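Amphiphysin (Drosophila melanogaster, PDB 1URU) probably binds curved membranes during endocytosis through its crescent-shaped BAR-domain dimer, sensing and possibly shaping their curvature. Local coordinates at residues L43-Q49 with L193-S199; V67-Q71 with W106-A110; M78-C82 with L95-T99; Q98-S102 with I225-L229; K134-R138 with Y182-N186. All coordinates share one frame. Residue numbers count along the deposited sequence, not the author numbering.

Interaction 1: L43-Q49 with L193-S199; sequences LNNFNRQ and LPALYDS
Both segments are helical and run roughly the same way: the axes of 43-49 and 193-199 approach to 9.7 Å and cross at 40°, with F46 and Y197 nearest in register (CA to CA 6.6 Å). P194, whose N makes no bond to the preceding turn, kinks the second helix. L43 starts with CA-CB turned away, yet its CD2 comes back to 4.4 Å from L193 CD1. N45 lays its CB on the Y197 ring, a CH-pi contact 3.9 Å from the centroid and 16° off the normal. F46, chi1 t, puts CG 4.2 Å from L193 CD2, while L196 CD2 meets the ring edge, 4.1 Å from CE1. R48 reaches round so that NH2 gives Y197 OH a weak hydrogen bond of 2.9 Å. Q49, extended with chi1 and chi2 both t, spans the gap: NE2 donates to L196 O (2.8 Å, the oxygen's place less certain), and a water donates both to Q49 OE1 (3.1 Å) and to L193 O (2.7 Å). NE2 also bonds Y124 OH, tying in helix 92-156, the remaining helix of the three-helix bundle; E86 of the second subunit packs on Y197. Q49 thus carries direct and water-mediated bonds to main-chain oxygens into the buried side, beside the leucines and F46, while N45 and R48 close on the Y197 ring and hydroxyl at the more exposed side.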
# COMPACT_ATOMS: atom_id res chain seq x y z
N LEU A 43 -10.82 -3.57 -36.82
CA LEU A 43 -9.66 -2.82 -36.38
C LEU A 43 -9.95 -1.88 -35.23
O LEU A 43 -9.12 -1.77 -34.35
CB LEU A 43 -9.11 -1.97 -37.54
CG LEU A 43 -8.31 -2.67 -38.62
CD1 LEU A 43 -7.58 -1.60 -39.44
CD2 LEU A 43 -7.31 -3.65 -38.04
N ASN A 44 -11.09 -1.19 -35.25
CA ASN A 44 -11.40 -0.22 -34.20
C ASN A 44 -11.57 -0.96 -32.91
O ASN A 44 -11.15 -0.48 -31.88
CB ASN A 44 -12.67 0.57 -34.49
CG ASN A 44 -12.49 1.55 -35.63
OD1 ASN A 44 -11.41 1.64 -36.25
ND2 ASN A 44 -13.55 2.28 -35.94
N ASN A 45 -12.18 -2.13 -33.00
CA ASN A 45 -12.44 -2.99 -31.86
C ASN A 45 -11.17 -3.55 -31.27
O ASN A 45 -11.11 -3.80 -30.10
CB ASN A 45 -13.31 -4.17 -32.28
CG ASN A 45 -14.77 -3.80 -32.48
OD1 ASN A 45 -15.19 -2.67 -32.21
ND2 ASN A 45 -15.54 -4.76 -32.99
N PHE A 46 -10.16 -3.76 -32.10
CA PHE A 46 -8.93 -4.41 -31.69
C PHE A 46 -8.00 -3.40 -31.04
O PHE A 46 -7.39 -3.67 -30.00
CB PHE A 46 -8.27 -5.06 -32.90
CG PHE A 46 -6.80 -5.31 -32.73
CD1 PHE A 46 -6.34 -6.42 -32.07
CD2 PHE A 46 -5.87 -4.40 -33.22
CE1 PHE A 46 -4.99 -6.64 -31.92
CE2 PHE A 46 -4.53 -4.61 -33.05
CZ PHE A 46 -4.10 -5.74 -32.40
N ASN A 47 -7.89 -2.24 -31.69
CA ASN A 47 -7.22 -1.08 -31.14
C ASN A 47 -7.75 -0.75 -29.75
O ASN A 47 -6.97 -0.48 -28.84
CB ASN A 47 -7.42 0.14 -32.04
CG ASN A 47 -6.58 0.10 -33.30
OD1 ASN A 47 -5.57 -0.60 -33.39
ND2 ASN A 47 -6.99 0.87 -34.28
N ARG A 48 -9.07 -0.79 -29.59
CA ARG A 48 -9.73 -0.53 -28.31
C ARG A 48 -9.51 -1.65 -27.30
O ARG A 48 -9.40 -1.40 -26.10
CB ARG A 48 -11.24 -0.31 -28.48
CG ARG A 48 -11.66 1.15 -28.77
CD ARG A 48 -13.15 1.37 -29.16
NE ARG A 48 -13.85 0.11 -29.48
CZ ARG A 48 -14.51 -0.65 -28.62
NH1 ARG A 48 -14.62 -0.30 -27.33
NH2 ARG A 48 -15.06 -1.78 -29.03
N GLN A 49 -9.48 -2.89 -27.79
CA GLN A 49 -9.24 -4.05 -26.94
C GLN A 49 -7.80 -3.98 -26.41
O GLN A 49 -7.57 -4.21 -25.24
CB GLN A 49 -9.48 -5.36 -27.71
CG GLN A 49 -9.38 -6.63 -26.89
CD GLN A 49 -9.58 -7.91 -27.70
OE1 GLN A 49 -9.61 -7.88 -28.93
NE2 GLN A 49 -9.72 -9.03 -27.02
N LEU A 193 -9.31 -11.69 -36.08
CA LEU A 193 -9.58 -10.48 -35.32
C LEU A 193 -10.82 -10.58 -34.45
O LEU A 193 -10.73 -10.35 -33.27
CB LEU A 193 -9.66 -9.25 -36.24
CG LEU A 193 -8.32 -8.80 -36.81
CD1 LEU A 193 -8.52 -7.88 -38.00
CD2 LEU A 193 -7.45 -8.12 -35.73
N PRO A 194 -11.99 -10.87 -35.02
CA PRO A 194 -13.20 -11.05 -34.20
C PRO A 194 -13.11 -12.19 -33.19
O PRO A 194 -13.69 -12.10 -32.13
CB PRO A 194 -14.30 -11.35 -35.23
CG PRO A 194 -13.59 -11.72 -36.45
CD PRO A 194 -12.30 -10.99 -36.45
N ALA A 195 -12.43 -13.26 -33.57
CA ALA A 195 -12.14 -14.36 -32.68
C ALA A 195 -11.46 -13.85 -31.42
O ALA A 195 -11.87 -14.22 -30.34
CB ALA A 195 -11.24 -15.40 -33.39
N LEU A 196 -10.44 -13.01 -31.58
CA LEU A 196 -9.68 -12.41 -30.47
C LEU A 196 -10.51 -11.45 -29.66
O LEU A 196 -10.38 -11.38 -28.44
CB LEU A 196 -8.43 -11.67 -31.01
CG LEU A 196 -7.51 -10.83 -30.07
CD1 LEU A 196 -7.03 -11.59 -28.82
CD2 LEU A 196 -6.31 -10.32 -30.85
N TYR A 197 -11.35 -10.69 -30.34
CA TYR A 197 -12.25 -9.77 -29.70
C TYR A 197 -13.23 -10.50 -28.78
O TYR A 197 -13.56 -10.00 -27.72
CB TYR A 197 -13.02 -8.97 -30.76
CG TYR A 197 -13.75 -7.79 -30.17
CD1 TYR A 197 -13.05 -6.80 -29.48
CD2 TYR A 197 -15.13 -7.68 -30.27
CE1 TYR A 197 -13.71 -5.71 -28.90
CE2 TYR A 197 -15.80 -6.60 -29.70
CZ TYR A 197 -15.08 -5.62 -29.02
OH TYR A 197 -15.73 -4.54 -28.45
N ASP A 198 -13.68 -11.68 -29.19
CA ASP A 198 -14.64 -12.42 -28.40
C ASP A 198 -13.96 -13.05 -27.19
O ASP A 198 -14.53 -13.06 -26.12
CB ASP A 198 -15.36 -13.46 -29.25
CG ASP A 198 -16.26 -12.81 -30.29
OD1 ASP A 198 -16.87 -11.75 -29.94
OD2 ASP A 198 -16.41 -13.25 -31.46
N SER A 199 -12.73 -13.52 -27.36
CA SER A 199 -11.92 -13.95 -26.22
C SER A 199 -11.91 -12.97 -25.04
O SER A 199 -11.76 -13.39 -23.91
CB SER A 199 -10.48 -14.23 -26.65
OG SER A 199 -9.82 -13.04 -27.02
O HOH W 1 -9.67 -8.14 -32.05

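Interaction 2: V67-Q71 with W106-A110; sequences VRAAQ and WADFA
W106 spreads its indole across the backbone of the facing helix: Q71 CA lies 3.9 Å from the centroid of the six-membered ring, 26° off its normal, a CH-pi contact over the face, and Q71 N is 3.5 Å from W106 CZ3. Chi1 m and chi2 of 98° bring the ring there, with A70 CB 3.7 Å from CH2. Helices 67-71 and 106-110 run antiparallel at 169°, axes 10.3 Å apart, in the register R68 with A110 (CA to CA 6.5 Å) and Q71 with W106 (6.0 Å). Q71, chi1 and chi2 both t, stretches across the gap to the neighbouring helix, so that NE2 comes 3.7 Å from A107 CA and OE1 3.9 Å from A110 CB; the small alanines leave space for it. One turn back, V67 points at the partner and sets CG1 3.5 Å from F109 CE2 and 4.2 Å from W106 CZ3. R68 starts away from the interface but bends back along its rim. This is antiparallel packing of the first two long helices of the BAR coiled coil. Helix 172-239 closes the third side: its F218 stacks with the F109 ring and meets W106 edge-to-face, and T214 and E215 also touch F109.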
# COMPACT_ATOMS: atom_id res chain seq x y z
N VAL A 67 1.04 -2.59 -3.22
CA VAL A 67 0.73 -3.65 -2.27
C VAL A 67 2.00 -4.15 -1.57
O VAL A 67 2.05 -4.24 -0.35
CB VAL A 67 0.07 -4.88 -3.01
CG1 VAL A 67 -0.04 -6.05 -2.07
CG2 VAL A 67 -1.31 -4.52 -3.63
N ARG A 68 3.00 -4.53 -2.38
CA ARG A 68 4.30 -4.97 -1.91
C ARG A 68 4.82 -4.00 -0.86
O ARG A 68 5.17 -4.40 0.24
CB ARG A 68 5.29 -5.09 -3.08
CG ARG A 68 5.61 -6.53 -3.50
CD ARG A 68 5.95 -6.75 -4.99
NE ARG A 68 5.31 -7.98 -5.49
CZ ARG A 68 5.67 -8.66 -6.59
NH1 ARG A 68 6.69 -8.26 -7.35
NH2 ARG A 68 5.01 -9.78 -6.92
N ALA A 69 4.85 -2.72 -1.20
CA ALA A 69 5.32 -1.69 -0.26
C ALA A 69 4.46 -1.63 1.01
O ALA A 69 4.98 -1.33 2.10
CB ALA A 69 5.35 -0.34 -0.93
N ALA A 70 3.16 -1.90 0.88
CA ALA A 70 2.25 -1.92 2.03
C ALA A 70 2.54 -3.10 2.98
O ALA A 70 2.52 -2.95 4.20
CB ALA A 70 0.79 -1.94 1.55
N GLN A 71 2.80 -4.27 2.38
CA GLN A 71 3.25 -5.46 3.07
C GLN A 71 4.48 -5.15 3.92
O GLN A 71 4.52 -5.44 5.14
CB GLN A 71 3.58 -6.53 2.03
CG GLN A 71 4.28 -7.79 2.57
CD GLN A 71 4.66 -8.78 1.48
OE1 GLN A 71 4.83 -8.40 0.32
NE2 GLN A 71 4.83 -10.04 1.86
N TRP A 106 -0.20 -11.70 3.96
CA TRP A 106 0.28 -10.66 3.08
C TRP A 106 1.15 -11.27 1.99
O TRP A 106 1.16 -10.79 0.86
CB TRP A 106 1.09 -9.61 3.84
CG TRP A 106 0.30 -8.42 4.41
CD1 TRP A 106 -0.15 -8.26 5.70
CD2 TRP A 106 -0.09 -7.23 3.71
NE1 TRP A 106 -0.78 -7.06 5.84
CE2 TRP A 106 -0.77 -6.40 4.64
CE3 TRP A 106 0.06 -6.77 2.40
CZ2 TRP A 106 -1.28 -5.14 4.30
CZ3 TRP A 106 -0.45 -5.51 2.05
CH2 TRP A 106 -1.11 -4.71 3.00
N ALA A 107 1.87 -12.34 2.31
CA ALA A 107 2.70 -12.98 1.30
C ALA A 107 1.94 -13.89 0.30
O ALA A 107 2.36 -13.95 -0.85
CB ALA A 107 3.82 -13.73 1.96
N ASP A 108 0.87 -14.59 0.72
CA ASP A 108 0.02 -15.32 -0.24
C ASP A 108 -0.51 -14.26 -1.21
O ASP A 108 -0.29 -14.36 -2.41
CB ASP A 108 -1.19 -16.06 0.38
CG ASP A 108 -0.85 -16.88 1.61
OD1 ASP A 108 0.33 -17.25 1.76
OD2 ASP A 108 -1.71 -17.20 2.49
N PHE A 109 -1.19 -13.25 -0.64
CA PHE A 109 -1.80 -12.15 -1.36
C PHE A 109 -0.85 -11.64 -2.44
O PHE A 109 -1.20 -11.67 -3.61
CB PHE A 109 -2.19 -11.03 -0.37
CG PHE A 109 -2.93 -9.87 -1.00
CD1 PHE A 109 -4.07 -10.07 -1.76
CD2 PHE A 109 -2.49 -8.56 -0.80
CE1 PHE A 109 -4.75 -8.98 -2.34
CE2 PHE A 109 -3.15 -7.48 -1.36
CZ PHE A 109 -4.28 -7.68 -2.13
N ALA A 110 0.36 -11.25 -2.08
CA ALA A 110 1.30 -10.67 -3.05
C ALA A 110 1.84 -11.69 -4.07
O ALA A 110 2.23 -11.31 -5.17
CB ALA A 110 2.46 -9.97 -2.33

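Interaction 3: M78-C82 with L95-T99; sequences MDSVC and LQAQT
L95, chi1 t and chi2 p, opens the second segment by pushing CD2 against the facing helix, 3.8 Å from C82 CA, 4.0 Å from C82 SG and 4.3 Å from V81 CG1. Q96 comes next; with chi1 and chi2 both m it folds back until NE2 is 3.4 Å from C82 CB. Q98 leads away, toward I225, E228 and L229 of helix 172-239. T99, one turn after L95, points inward again, its OG1 (less certain in position) 3.5 Å from C82 SG and giving a weak 3.0 Å hydrogen bond to L95 O. C82, chi1 m, is therefore held between L95, Q96 and T99. M78, a selenomethionine, chi angles all m, has CA-CB directed at the other helix and is buried against F212 of the second subunit; L208 of the second subunit packs on V81. Both segments are helical and antiparallel, 170° apart in direction with axes 10.2 Å from each other; M78 lies opposite T99 (CA to CA 6.7 Å) and C82 opposite Q96 (6.3 Å). Helices 35-84 and 92-156 thus meet as an antiparallel hairpin on either side of the short link 85-91, part of the three-helix coiled coil of the BAR domain.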
# COMPACT_ATOMS: atom_id res chain seq x y z
N MSE A 78 4.40 -3.74 12.59
CA MSE A 78 4.00 -4.81 13.52
C MSE A 78 5.20 -5.25 14.35
O MSE A 78 5.05 -5.64 15.49
CB MSE A 78 3.37 -5.97 12.75
CG MSE A 78 2.00 -5.60 12.21
SE MSE A 78 0.69 -5.06 13.65
CE MSE A 78 0.75 -6.70 14.62
N ASP A 79 6.39 -5.11 13.78
CA ASP A 79 7.62 -5.44 14.47
C ASP A 79 7.80 -4.45 15.59
O ASP A 79 8.43 -4.76 16.58
CB ASP A 79 8.83 -5.34 13.52
CG ASP A 79 8.95 -6.52 12.56
OD1 ASP A 79 8.13 -7.47 12.63
OD2 ASP A 79 9.86 -6.56 11.71
N SER A 80 7.30 -3.23 15.39
CA SER A 80 7.28 -2.21 16.43
C SER A 80 6.29 -2.48 17.52
O SER A 80 6.60 -2.30 18.68
CB SER A 80 6.93 -0.86 15.86
OG SER A 80 8.11 -0.18 15.59
N VAL A 81 5.07 -2.84 17.13
CA VAL A 81 4.02 -3.11 18.10
C VAL A 81 4.51 -4.26 18.97
O VAL A 81 4.33 -4.24 20.18
CB VAL A 81 2.70 -3.51 17.44
CG1 VAL A 81 1.73 -3.96 18.50
CG2 VAL A 81 2.10 -2.36 16.65
N CYS A 82 5.13 -5.25 18.33
CA CYS A 82 5.66 -6.41 19.04
C CYS A 82 6.78 -5.97 19.98
O CYS A 82 6.84 -6.44 21.11
CB CYS A 82 6.10 -7.50 18.07
SG CYS A 82 4.73 -8.44 17.30
N LEU A 95 0.43 -12.20 20.66
CA LEU A 95 0.62 -11.07 19.76
C LEU A 95 1.67 -11.41 18.74
O LEU A 95 1.45 -11.23 17.54
CB LEU A 95 1.07 -9.83 20.53
CG LEU A 95 1.38 -8.57 19.73
CD1 LEU A 95 0.11 -7.83 19.48
CD2 LEU A 95 2.34 -7.70 20.48
N GLN A 96 2.81 -11.91 19.21
CA GLN A 96 3.86 -12.38 18.32
C GLN A 96 3.22 -13.29 17.29
O GLN A 96 3.50 -13.16 16.10
CB GLN A 96 4.91 -13.18 19.06
CG GLN A 96 5.70 -12.42 20.08
CD GLN A 96 6.59 -11.34 19.48
OE1 GLN A 96 7.22 -11.55 18.45
NE2 GLN A 96 6.63 -10.18 20.14
N ALA A 97 2.34 -14.18 17.74
CA ALA A 97 1.80 -15.25 16.92
C ALA A 97 0.88 -14.74 15.83
O ALA A 97 0.98 -15.13 14.65
CB ALA A 97 1.06 -16.26 17.79
N GLN A 98 -0.03 -13.87 16.23
CA GLN A 98 -1.06 -13.38 15.34
C GLN A 98 -0.46 -12.39 14.33
O GLN A 98 -0.98 -12.17 13.25
CB GLN A 98 -2.16 -12.73 16.16
CG GLN A 98 -3.54 -12.96 15.60
CD GLN A 98 -4.10 -14.31 15.92
OE1 GLN A 98 -3.86 -14.85 16.99
NE2 GLN A 98 -4.89 -14.86 15.00
N THR A 99 0.66 -11.81 14.72
CA THR A 99 1.47 -10.99 13.85
C THR A 99 2.15 -11.79 12.75
O THR A 99 2.15 -11.39 11.60
CB THR A 99 2.51 -10.30 14.72
OG1 THR A 99 1.90 -9.18 15.35
CG2 THR A 99 3.69 -9.72 13.90

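Interaction 4: Q98-S102 with I225-L229; sequences QTGAS and IYSEL
Two helical segments, 98-102 and 225-229, pass antiparallel with axes 10.0 Å apart and a signed crossing angle of -162°; Q98 and I225 are nearest in register, CA to CA 6.3 Å. I225, chi1 m, drives its CD1 into the turn of the other helix, 3.4 Å from A101 CB and 3.4 Å from S102 N, while its CG2 sits 3.5 Å from Q98 O. The small side chains of A101 and S102 let it come that close. Here helix 172-239 lies against helix 92-156 in the coiled coil of the BAR domain, near the dimer interface: F212 of the second subunit packs on L229 and E215 of the second subunit on Y226. Q98, its chi1 of -143° between wells and chi2 p, curls over the partner helix, with CG 3.8 Å from I225 CG2, CB 4.0 Å from L229 CD2 and OE1 3.4 Å from E228 CG. The aliphatic part of E228 serves as the outer wall, its end leading away from the contact. On the inner side L229, chi1 m and chi2 t, also packs on L95.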
# COMPACT_ATOMS: atom_id res chain seq x y z
N GLN A 98 -0.03 -13.87 16.23
CA GLN A 98 -1.06 -13.38 15.34
C GLN A 98 -0.46 -12.39 14.33
O GLN A 98 -0.98 -12.17 13.25
CB GLN A 98 -2.16 -12.73 16.16
CG GLN A 98 -3.54 -12.96 15.60
CD GLN A 98 -4.10 -14.31 15.92
OE1 GLN A 98 -3.86 -14.85 16.99
NE2 GLN A 98 -4.89 -14.86 15.00
N THR A 99 0.66 -11.81 14.72
CA THR A 99 1.47 -10.99 13.85
C THR A 99 2.15 -11.79 12.75
O THR A 99 2.15 -11.39 11.60
CB THR A 99 2.51 -10.30 14.72
OG1 THR A 99 1.90 -9.18 15.35
CG2 THR A 99 3.69 -9.72 13.90
N GLY A 100 2.77 -12.92 13.12
CA GLY A 100 3.39 -13.80 12.15
C GLY A 100 2.36 -14.33 11.15
O GLY A 100 2.62 -14.37 9.95
N ALA A 101 1.18 -14.69 11.65
CA ALA A 101 0.09 -15.13 10.81
C ALA A 101 -0.21 -14.11 9.70
O ALA A 101 -0.49 -14.49 8.55
CB ALA A 101 -1.16 -15.37 11.66
N SER A 102 -0.16 -12.82 10.06
CA SER A 102 -0.37 -11.71 9.15
C SER A 102 0.70 -11.60 8.07
O SER A 102 0.41 -11.34 6.91
CB SER A 102 -0.44 -10.41 9.93
OG SER A 102 -0.76 -9.33 9.08
N ILE A 225 -7.72 -12.00 11.90
CA ILE A 225 -6.50 -11.79 12.67
C ILE A 225 -6.62 -10.56 13.53
O ILE A 225 -6.23 -10.57 14.71
CB ILE A 225 -5.34 -11.57 11.73
CG1 ILE A 225 -4.99 -12.87 11.02
CG2 ILE A 225 -4.14 -10.93 12.50
CD1 ILE A 225 -3.50 -13.07 10.78
N TYR A 226 -7.11 -9.49 12.92
CA TYR A 226 -7.23 -8.22 13.60
C TYR A 226 -8.29 -8.26 14.71
O TYR A 226 -8.12 -7.53 15.67
CB TYR A 226 -7.44 -7.04 12.61
CG TYR A 226 -6.13 -6.48 12.07
CD1 TYR A 226 -5.83 -6.48 10.70
CD2 TYR A 226 -5.19 -5.97 12.93
CE1 TYR A 226 -4.61 -5.97 10.22
CE2 TYR A 226 -3.99 -5.47 12.47
CZ TYR A 226 -3.70 -5.46 11.13
OH TYR A 226 -2.49 -4.95 10.76
N SER A 227 -9.33 -9.09 14.63
CA SER A 227 -10.26 -9.17 15.78
C SER A 227 -9.67 -10.04 16.86
O SER A 227 -9.98 -9.86 18.03
CB SER A 227 -11.68 -9.63 15.41
OG SER A 227 -11.69 -10.88 14.80
N GLU A 228 -8.82 -10.99 16.49
CA GLU A 228 -8.05 -11.69 17.50
C GLU A 228 -7.17 -10.68 18.25
O GLU A 228 -7.07 -10.73 19.47
CB GLU A 228 -7.21 -12.82 16.86
CG GLU A 228 -7.11 -14.10 17.68
CD GLU A 228 -8.48 -14.62 18.13
OE1 GLU A 228 -9.05 -14.04 19.09
OE2 GLU A 228 -8.98 -15.62 17.55
N LEU A 229 -6.55 -9.76 17.52
CA LEU A 229 -5.64 -8.77 18.08
C LEU A 229 -6.42 -7.78 18.95
O LEU A 229 -5.99 -7.39 20.04
CB LEU A 229 -4.93 -8.01 16.95
CG LEU A 229 -3.76 -8.71 16.26
CD1 LEU A 229 -3.32 -7.91 15.06
CD2 LEU A 229 -2.60 -8.90 17.20

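Interaction 5: K134-R138 with Y182-N186; sequences KVEKR and YEILN
L185 gives up the most surface here, 115 Å², with R138 next at 99 Å² and Y182 third at 46 Å². The helices 134-138 and 182-186 run antiparallel but splayed, 143° between their directions (signed crossing angle -143°), with axes 9.9 Å apart; R138 and L185 are nearest in register, CA to CA 5.9 Å. L185 points straight at the other helix and lays CD1 on its backbone, 3.3 Å from R138 N and 3.5 Å from K137 C, while CD2 touches K134 CE at 3.7 Å. R138, chi1 t and chi2 m, swings its guanidinium past the leucine: NH2 donates to N186 OD1 at 3.1 Å, and NE adds a weak bond of 3.4 Å to that same oxygen. Y182, chi1 t, brings OH over the guanidinium face, 3.1 Å from R138 NH2, at an angle too poor for a hydrogen bond. F39 of helix 35-84 makes a cation-pi contact with R138, so all three helices of the BAR-domain bundle meet at this arginine. K134 extends all-trans to salt bridges with E188 and E192 further along helix 172-239. A leucine seated on backbone, flanked by R138, K134 and K137, thus combines apolar packing with directional polar bonds.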
# COMPACT_ATOMS: atom_id res chain seq x y z
N LYS A 134 0.73 -8.32 -37.69
CA LYS A 134 0.05 -9.00 -38.78
C LYS A 134 -0.89 -8.08 -39.54
O LYS A 134 -1.01 -8.19 -40.75
CB LYS A 134 -0.71 -10.20 -38.28
CG LYS A 134 -1.09 -11.16 -39.36
CD LYS A 134 -1.72 -12.38 -38.76
CE LYS A 134 -2.13 -13.40 -39.80
NZ LYS A 134 -2.09 -14.76 -39.21
N VAL A 135 -1.56 -7.18 -38.85
CA VAL A 135 -2.46 -6.27 -39.52
C VAL A 135 -1.72 -5.29 -40.42
O VAL A 135 -2.17 -5.01 -41.52
CB VAL A 135 -3.29 -5.48 -38.54
CG1 VAL A 135 -3.95 -4.29 -39.23
CG2 VAL A 135 -4.33 -6.38 -37.89
N GLU A 136 -0.59 -4.77 -39.94
CA GLU A 136 0.27 -3.86 -40.70
C GLU A 136 0.90 -4.60 -41.89
O GLU A 136 1.22 -3.99 -42.90
CB GLU A 136 1.35 -3.24 -39.79
CG GLU A 136 0.81 -2.12 -38.90
CD GLU A 136 1.64 -1.80 -37.65
OE1 GLU A 136 2.11 -2.72 -36.95
OE2 GLU A 136 1.79 -0.60 -37.33
N LYS A 137 1.05 -5.92 -41.78
CA LYS A 137 1.45 -6.72 -42.94
C LYS A 137 0.31 -6.85 -43.96
O LYS A 137 0.57 -6.85 -45.14
CB LYS A 137 1.91 -8.11 -42.52
CG LYS A 137 2.74 -8.81 -43.57
CD LYS A 137 3.16 -10.22 -43.13
CE LYS A 137 3.12 -11.24 -44.29
NZ LYS A 137 2.78 -12.62 -43.83
N ARG A 138 -0.93 -6.96 -43.52
CA ARG A 138 -2.05 -7.02 -44.46
C ARG A 138 -2.16 -5.69 -45.18
O ARG A 138 -2.20 -5.67 -46.40
CB ARG A 138 -3.36 -7.37 -43.76
CG ARG A 138 -4.62 -7.31 -44.63
CD ARG A 138 -5.32 -5.96 -44.64
NE ARG A 138 -6.72 -6.10 -45.00
CZ ARG A 138 -7.51 -5.11 -45.43
NH1 ARG A 138 -7.05 -3.87 -45.57
NH2 ARG A 138 -8.79 -5.37 -45.71
N TYR A 182 -1.99 -11.47 -50.47
CA TYR A 182 -2.92 -10.59 -49.76
C TYR A 182 -4.20 -11.34 -49.33
O TYR A 182 -4.66 -11.17 -48.21
CB TYR A 182 -3.32 -9.40 -50.63
CG TYR A 182 -4.49 -8.65 -50.06
CD1 TYR A 182 -4.36 -7.95 -48.87
CD2 TYR A 182 -5.74 -8.69 -50.66
CE1 TYR A 182 -5.43 -7.28 -48.32
CE2 TYR A 182 -6.82 -8.02 -50.11
CZ TYR A 182 -6.65 -7.33 -48.94
OH TYR A 182 -7.69 -6.66 -48.35
N GLU A 183 -4.75 -12.13 -50.26
CA GLU A 183 -5.97 -12.94 -50.06
C GLU A 183 -5.85 -13.76 -48.79
O GLU A 183 -6.71 -13.68 -47.93
CB GLU A 183 -6.22 -13.90 -51.25
CG GLU A 183 -7.07 -13.40 -52.43
CD GLU A 183 -7.18 -14.42 -53.58
OE1 GLU A 183 -6.73 -15.59 -53.37
OE2 GLU A 183 -7.70 -14.08 -54.69
N ILE A 184 -4.77 -14.53 -48.65
CA ILE A 184 -4.65 -15.42 -47.48
C ILE A 184 -4.60 -14.60 -46.19
O ILE A 184 -5.26 -14.97 -45.22
CB ILE A 184 -3.44 -16.42 -47.59
CG1 ILE A 184 -3.42 -17.39 -46.40
CG2 ILE A 184 -2.10 -15.69 -47.60
CD1 ILE A 184 -4.75 -18.20 -46.12
N LEU A 185 -3.87 -13.50 -46.19
CA LEU A 185 -3.73 -12.65 -45.00
C LEU A 185 -5.06 -11.98 -44.63
O LEU A 185 -5.50 -12.11 -43.50
CB LEU A 185 -2.69 -11.55 -45.24
CG LEU A 185 -1.33 -11.58 -44.54
CD1 LEU A 185 -0.87 -10.15 -44.33
CD2 LEU A 185 -1.35 -12.33 -43.21
N ASN A 186 -5.66 -11.24 -45.56
CA ASN A 186 -6.98 -10.63 -45.36
C ASN A 186 -8.03 -11.61 -44.83
O ASN A 186 -8.82 -11.25 -43.94
CB ASN A 186 -7.50 -10.05 -46.67
CG ASN A 186 -8.85 -9.36 -46.50
OD1 ASN A 186 -8.97 -8.49 -45.68
ND2 ASN A 186 -9.85 -9.76 -47.28

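In the fold
All five contacts pair helices 35-84, 92-156 and 172-239 of one elongated BAR-domain bundle. Interactions 3 and 4 share Q98 and T99, centres 8 Å apart, and touch through L95 and L229; interaction 2 lies about 17 Å from interaction 3, centre to centre. Interactions 1 and 5, 16 Å apart between centres, meet through V135 on the L43 and L193 side chains. Interactions 3 and 5, about 61 Å between centres, lie on opposite sides of the chain's centre. Along the chain, interactions 2, 3 and 5 nest inside the loop closed by interaction 1, while interaction 4 crosses it. Interactions 1, 3 and 4 border the dimer interface; the dimer is probably curved, as in BAR relatives.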